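Local coordinates for UPF0045 protein MJ1052 (Methanocaldococcus jannaschii, PDB 2EPI), which is of unknown function but may bind thiamine or a related small molecule, at residues Leu53-His64 with Val75-Arg83. Residues are numbered along the deposited sequence; the frame is centred on the assembly and turned at random.
Sequences LDEILKAFKEAH and VSSLKIDER
F60 lays one face of its ring over L78, in a CH-pi contact. CB of L78 stands 3.6 Å from the ring centroid, 10° off the normal. The F60 CG is anti to the backbone N (chi1 173°), which directs the ring onto strand 73-83. CE1 of F60 also lies 3.6 Å from O of S77, obliquely. CD2 of L78 meets CD2 of L57 at 3.6 Å and also packs on the F60 ring; CD1 of L78 meets CG2 of I56 at 3.9 Å. Further along the strand, CD1 of I80 touches both CG2 of I56 and CD1 of L53, each at 4.1 Å. With an alanine here instead of F60, CB of L78 would probably lose its aromatic cover and a gap would open between helix and strand. Helix 53-68 is the crossover from strand 46-50 to strand 73-83 in a ferredoxin-like fold. At the other end, H64 ND1 and S76 OG share a 2.6 Å hydrogen bond, near the imidazole plane and fairly straight (161°). NE2 of H64 is hydrogen-bonded to OE1 of E82 of the second subunit. The contact is thus apolar through its middle, while both ring nitrogens of buried H64 are satisfied, which probably fixes its rotation and ties the helix to the strand that pairs with the second subunit.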
ATOM      1  N   LEU A  53       8.335 -17.274  -4.014  1.00 23.67           N
ATOM      2  CA  LEU A  53       7.673 -16.160  -4.691  1.00 24.01           C
ATOM      3  C   LEU A  53       6.537 -16.592  -5.610  1.00 24.88           C
ATOM      4  O   LEU A  53       5.469 -15.987  -5.603  1.00 23.08           O
ATOM      5  CB  LEU A  53       8.692 -15.332  -5.482  1.00 24.42           C
ATOM      6  CG  LEU A  53       8.147 -14.136  -6.274  1.00 23.93           C
ATOM      7  CD1 LEU A  53       7.328 -13.223  -5.371  1.00 24.16           C
ATOM      8  CD2 LEU A  53       9.310 -13.368  -6.884  1.00 24.62           C
ATOM      9  N   ASP A  54       6.758 -17.636  -6.404  1.00 25.11           N
ATOM     10  CA  ASP A  54       5.713 -18.090  -7.305  1.00 25.52           C
ATOM     11  C   ASP A  54       4.509 -18.634  -6.542  1.00 24.72           C
ATOM     12  O   ASP A  54       3.368 -18.422  -6.946  1.00 25.76           O
ATOM     13  CB  ASP A  54       6.250 -19.153  -8.268  1.00 27.43           C
ATOM     14  CG  ASP A  54       7.279 -18.595  -9.228  1.00 31.08           C
ATOM     15  OD1 ASP A  54       7.099 -17.446  -9.683  1.00 31.40           O
ATOM     16  OD2 ASP A  54       8.261 -19.306  -9.537  1.00 34.72           O
ATOM     17  N   GLU A  55       4.756 -19.327  -5.436  1.00 23.52           N
ATOM     18  CA  GLU A  55       3.652 -19.865  -4.652  1.00 23.42           C
ATOM     19  C   GLU A  55       2.838 -18.728  -4.041  1.00 22.93           C
ATOM     20  O   GLU A  55       1.610 -18.805  -3.966  1.00 23.73           O
ATOM     21  CB  GLU A  55       4.170 -20.797  -3.555  1.00 24.30           C
ATOM     22  CG  GLU A  55       4.779 -22.086  -4.102  1.00 28.19           C
ATOM     23  CD  GLU A  55       3.825 -22.825  -5.028  1.00 30.76           C
ATOM     24  OE1 GLU A  55       2.739 -23.228  -4.564  1.00 30.93           O
ATOM     25  OE2 GLU A  55       4.157 -23.001  -6.222  1.00 34.36           O
ATOM     26  N   ILE A  56       3.518 -17.671  -3.613  1.00 22.81           N
ATOM     27  CA  ILE A  56       2.827 -16.530  -3.019  1.00 21.65           C
ATOM     28  C   ILE A  56       1.990 -15.818  -4.074  1.00 23.51           C
ATOM     29  O   ILE A  56       0.877 -15.371  -3.793  1.00 21.73           O
ATOM     30  CB  ILE A  56       3.832 -15.548  -2.367  1.00 22.08           C
ATOM     31  CG1 ILE A  56       4.323 -16.142  -1.040  1.00 22.25           C
ATOM     32  CG2 ILE A  56       3.175 -14.180  -2.132  1.00 19.68           C
ATOM     33  CD1 ILE A  56       5.372 -15.313  -0.330  1.00 24.46           C
ATOM     34  N   LEU A  57       2.519 -15.720  -5.290  1.00 23.55           N
ATOM     35  CA  LEU A  57       1.785 -15.074  -6.376  1.00 23.66           C
ATOM     36  C   LEU A  57       0.524 -15.871  -6.705  1.00 24.57           C
ATOM     37  O   LEU A  57      -0.546 -15.298  -6.911  1.00 23.89           O
ATOM     38  CB  LEU A  57       2.677 -14.948  -7.615  1.00 25.19           C
ATOM     39  CG  LEU A  57       3.803 -13.924  -7.467  1.00 25.46           C
ATOM     40  CD1 LEU A  57       4.808 -14.089  -8.594  1.00 26.48           C
ATOM     41  CD2 LEU A  57       3.219 -12.523  -7.460  1.00 27.69           C
ATOM     42  N   LYS A  58       0.652 -17.196  -6.751  1.00 23.60           N
ATOM     43  CA  LYS A  58      -0.490 -18.056  -7.043  1.00 24.99           C
ATOM     44  C   LYS A  58      -1.507 -17.967  -5.907  1.00 23.66           C
ATOM     45  O   LYS A  58      -2.712 -17.920  -6.143  1.00 23.61           O
ATOM     46  CB  LYS A  58      -0.060 -19.519  -7.181  1.00 27.58           C
ATOM     47  CG  LYS A  58       0.924 -19.829  -8.296  1.00 29.95           C
ATOM     48  CD  LYS A  58       1.300 -21.308  -8.225  1.00 32.81           C
ATOM     49  CE  LYS A  58       2.458 -21.658  -9.135  1.00 36.10           C
ATOM     50  NZ  LYS A  58       2.875 -23.078  -8.915  1.00 35.83           N
ATOM     51  N   ALA A  59      -1.010 -17.968  -4.673  1.00 23.11           N
ATOM     52  CA  ALA A  59      -1.879 -17.894  -3.503  1.00 21.47           C
ATOM     53  C   ALA A  59      -2.600 -16.558  -3.492  1.00 21.68           C
ATOM     54  O   ALA A  59      -3.783 -16.481  -3.164  1.00 22.74           O
ATOM     55  CB  ALA A  59      -1.062 -18.062  -2.220  1.00 21.51           C
ATOM     56  N   PHE A  60      -1.879 -15.505  -3.857  1.00 20.66           N
ATOM     57  CA  PHE A  60      -2.452 -14.169  -3.899  1.00 20.83           C
ATOM     58  C   PHE A  60      -3.595 -14.142  -4.908  1.00 21.76           C
ATOM     59  O   PHE A  60      -4.696 -13.682  -4.605  1.00 23.10           O
ATOM     60  CB  PHE A  60      -1.381 -13.156  -4.304  1.00 18.99           C
ATOM     61  CG  PHE A  60      -1.912 -11.773  -4.543  1.00 20.38           C
ATOM     62  CD1 PHE A  60      -2.475 -11.037  -3.505  1.00 16.59           C
ATOM     63  CD2 PHE A  60      -1.833 -11.195  -5.808  1.00 18.89           C
ATOM     64  CE1 PHE A  60      -2.948  -9.747  -3.713  1.00 16.85           C
ATOM     65  CE2 PHE A  60      -2.307  -9.896  -6.027  1.00 20.18           C
ATOM     66  CZ  PHE A  60      -2.863  -9.174  -4.975  1.00 21.53           C
ATOM     67  N   LYS A  61      -3.338 -14.652  -6.108  1.00 21.99           N
ATOM     68  CA  LYS A  61      -4.373 -14.659  -7.132  1.00 22.80           C
ATOM     69  C   LYS A  61      -5.599 -15.447  -6.694  1.00 23.96           C
ATOM     70  O   LYS A  61      -6.734 -15.008  -6.891  1.00 24.03           O
ATOM     71  CB  LYS A  61      -3.837 -15.243  -8.438  1.00 23.51           C
ATOM     72  CG  LYS A  61      -4.843 -15.182  -9.572  1.00 22.70           C
ATOM     73  CD  LYS A  61      -4.344 -15.918 -10.802  1.00 25.90           C
ATOM     74  CE  LYS A  61      -5.384 -15.884 -11.911  1.00 27.89           C
ATOM     75  NZ  LYS A  61      -4.969 -16.705 -13.082  1.00 29.68           N
ATOM     76  N   GLU A  62      -5.384 -16.613  -6.095  1.00 23.43           N
ATOM     77  CA  GLU A  62      -6.521 -17.421  -5.678  1.00 24.88           C
ATOM     78  C   GLU A  62      -7.319 -16.753  -4.566  1.00 25.05           C
ATOM     79  O   GLU A  62      -8.551 -16.789  -4.575  1.00 25.09           O
ATOM     80  CB  GLU A  62      -6.069 -18.824  -5.247  1.00 24.58           C
ATOM     81  CG  GLU A  62      -7.212 -19.677  -4.700  1.00 26.86           C
ATOM     82  CD  GLU A  62      -6.853 -21.143  -4.523  1.00 27.38           C
ATOM     83  OE1 GLU A  62      -5.652 -21.471  -4.447  1.00 29.89           O
ATOM     84  OE2 GLU A  62      -7.787 -21.970  -4.441  1.00 31.47           O
ATOM     85  N   ALA A  63      -6.623 -16.134  -3.615  1.00 24.18           N
ATOM     86  CA  ALA A  63      -7.291 -15.464  -2.501  1.00 23.43           C
ATOM     87  C   ALA A  63      -8.158 -14.328  -3.027  1.00 24.54           C
ATOM     88  O   ALA A  63      -9.319 -14.186  -2.648  1.00 24.77           O
ATOM     89  CB  ALA A  63      -6.259 -14.924  -1.520  1.00 24.47           C
ATOM     90  N   HIS A  64      -7.575 -13.512  -3.897  1.00 23.13           N
ATOM     91  CA  HIS A  64      -8.295 -12.397  -4.502  1.00 23.43           C
ATOM     92  C   HIS A  64      -9.529 -12.926  -5.240  1.00 23.60           C
ATOM     93  O   HIS A  64     -10.641 -12.432  -5.049  1.00 24.83           O
ATOM     94  CB  HIS A  64      -7.369 -11.673  -5.483  1.00 21.44           C
ATOM     95  CG  HIS A  64      -8.071 -10.719  -6.400  1.00 22.04           C
ATOM     96  ND1 HIS A  64      -8.481  -9.464  -6.002  1.00 21.94           N
ATOM     97  CD2 HIS A  64      -8.429 -10.837  -7.699  1.00 21.99           C
ATOM     98  CE1 HIS A  64      -9.061  -8.850  -7.019  1.00 23.10           C
ATOM     99  NE2 HIS A  64      -9.042  -9.662  -8.061  1.00 21.98           N
ATOM    100  N   VAL A  75     -10.493  -5.112  -4.083  1.00 18.31           N
ATOM    101  CA  VAL A  75      -9.221  -4.405  -4.221  1.00 19.18           C
ATOM    102  C   VAL A  75      -8.239  -5.204  -3.365  1.00 20.09           C
ATOM    103  O   VAL A  75      -8.363  -5.246  -2.135  1.00 20.25           O
ATOM    104  CB  VAL A  75      -9.300  -2.957  -3.706  1.00 18.93           C
ATOM    105  CG1 VAL A  75      -7.923  -2.285  -3.823  1.00 18.18           C
ATOM    106  CG2 VAL A  75     -10.316  -2.171  -4.532  1.00 19.82           C
ATOM    107  N   SER A  76      -7.278  -5.852  -4.014  1.00 17.35           N
ATOM    108  CA  SER A  76      -6.311  -6.684  -3.293  1.00 18.37           C
ATOM    109  C   SER A  76      -4.891  -6.151  -3.389  1.00 18.13           C
ATOM    110  O   SER A  76      -4.461  -5.690  -4.451  1.00 18.95           O
ATOM    111  CB  SER A  76      -6.372  -8.115  -3.828  1.00 20.39           C
ATOM    112  OG  SER A  76      -7.664  -8.658  -3.632  1.00 20.63           O
ATOM    113  N   SER A  77      -4.160  -6.225  -2.279  1.00 16.17           N
ATOM    114  CA  SER A  77      -2.795  -5.716  -2.233  1.00 17.11           C
ATOM    115  C   SER A  77      -1.778  -6.793  -1.867  1.00 20.46           C
ATOM    116  O   SER A  77      -2.000  -7.581  -0.944  1.00 18.83           O
ATOM    117  CB  SER A  77      -2.699  -4.573  -1.208  1.00 16.84           C
ATOM    118  OG  SER A  77      -3.617  -3.521  -1.495  1.00 20.35           O
ATOM    119  N   LEU A  78      -0.666  -6.819  -2.601  1.00 17.57           N
ATOM    120  CA  LEU A  78       0.421  -7.759  -2.360  1.00 19.46           C
ATOM    121  C   LEU A  78       1.715  -6.962  -2.257  1.00 20.45           C
ATOM    122  O   LEU A  78       2.021  -6.148  -3.129  1.00 20.52           O
ATOM    123  CB  LEU A  78       0.549  -8.768  -3.513  1.00 19.84           C
ATOM    124  CG  LEU A  78       1.804  -9.662  -3.519  1.00 20.19           C
ATOM    125  CD1 LEU A  78       1.821 -10.569  -2.289  1.00 20.87           C
ATOM    126  CD2 LEU A  78       1.828 -10.505  -4.794  1.00 21.23           C
ATOM    127  N   LYS A  79       2.460  -7.167  -1.179  1.00 19.28           N
ATOM    128  CA  LYS A  79       3.729  -6.472  -1.024  1.00 19.56           C
ATOM    129  C   LYS A  79       4.793  -7.536  -0.830  1.00 20.79           C
ATOM    130  O   LYS A  79       4.636  -8.421   0.004  1.00 19.86           O
ATOM    131  CB  LYS A  79       3.695  -5.537   0.184  1.00 22.48           C
ATOM    132  CG  LYS A  79       4.983  -4.754   0.366  1.00 22.50           C
ATOM    133  CD  LYS A  79       4.875  -3.756   1.507  1.00 25.75           C
ATOM    134  CE  LYS A  79       3.887  -2.647   1.195  1.00 25.61           C
ATOM    135  NZ  LYS A  79       3.700  -1.753   2.378  1.00 27.85           N
ATOM    136  N   ILE A  80       5.862  -7.453  -1.616  1.00 19.67           N
ATOM    137  CA  ILE A  80       6.952  -8.417  -1.536  1.00 22.16           C
ATOM    138  C   ILE A  80       8.213  -7.744  -1.031  1.00 21.85           C
ATOM    139  O   ILE A  80       8.550  -6.645  -1.464  1.00 22.37           O
ATOM    140  CB  ILE A  80       7.278  -9.023  -2.923  1.00 23.80           C
ATOM    141  CG1 ILE A  80       6.046  -9.724  -3.496  1.00 26.26           C
ATOM    142  CG2 ILE A  80       8.444  -9.995  -2.803  1.00 27.57           C
ATOM    143  CD1 ILE A  80       5.482 -10.801  -2.616  1.00 26.97           C
ATOM    144  N   ASP A  81       8.904  -8.410  -0.114  1.00 22.27           N
ATOM    145  CA  ASP A  81      10.154  -7.895   0.437  1.00 23.51           C
ATOM    146  C   ASP A  81      11.168  -9.007   0.208  1.00 22.68           C
ATOM    147  O   ASP A  81      11.100 -10.055   0.848  1.00 22.91           O
ATOM    148  CB  ASP A  81      10.011  -7.625   1.937  1.00 23.61           C
ATOM    149  CG  ASP A  81      11.201  -6.875   2.518  1.00 28.09           C
ATOM    150  OD1 ASP A  81      12.322  -7.013   1.982  1.00 25.92           O
ATOM    151  OD2 ASP A  81      11.018  -6.152   3.521  1.00 29.27           O
ATOM    152  N   GLU A  82      12.098  -8.785  -0.714  1.00 23.88           N
ATOM    153  CA  GLU A  82      13.104  -9.794  -1.023  1.00 25.36           C
ATOM    154  C   GLU A  82      14.517  -9.231  -1.009  1.00 25.74           C
ATOM    155  O   GLU A  82      14.770  -8.150  -1.536  1.00 25.18           O
ATOM    156  CB  GLU A  82      12.818 -10.422  -2.396  1.00 25.10           C
ATOM    157  CG  GLU A  82      13.944 -11.315  -2.924  1.00 27.55           C
ATOM    158  CD  GLU A  82      13.561 -12.069  -4.182  1.00 28.04           C
ATOM    159  OE1 GLU A  82      12.764 -11.530  -4.978  1.00 27.27           O
ATOM    160  OE2 GLU A  82      14.068 -13.197  -4.384  1.00 28.45           O
ATOM    161  N   ARG A  83      15.433  -9.971  -0.397  1.00 28.82           N
ATOM    162  CA  ARG A  83      16.825  -9.547  -0.339  1.00 30.46           C
ATOM    163  C   ARG A  83      17.709 -10.744  -0.667  1.00 32.96           C
ATOM    164  O   ARG A  83      17.305 -11.895  -0.483  1.00 31.28           O
ATOM    165  CB  ARG A  83      17.161  -8.974   1.044  1.00 32.32           C
ATOM    166  CG  ARG A  83      17.084  -9.964   2.194  1.00 34.27           C
ATOM    167  CD  ARG A  83      17.213  -9.248   3.531  1.00 35.76           C
ATOM    168  NE  ARG A  83      18.449  -8.475   3.642  1.00 37.45           N
ATOM    169  CZ  ARG A  83      18.739  -7.677   4.666  1.00 39.13           C
ATOM    170  NH1 ARG A  83      17.880  -7.546   5.668  1.00 38.76           N
ATOM    171  NH2 ARG A  83      19.887  -7.011   4.691  1.00 39.30           N
TER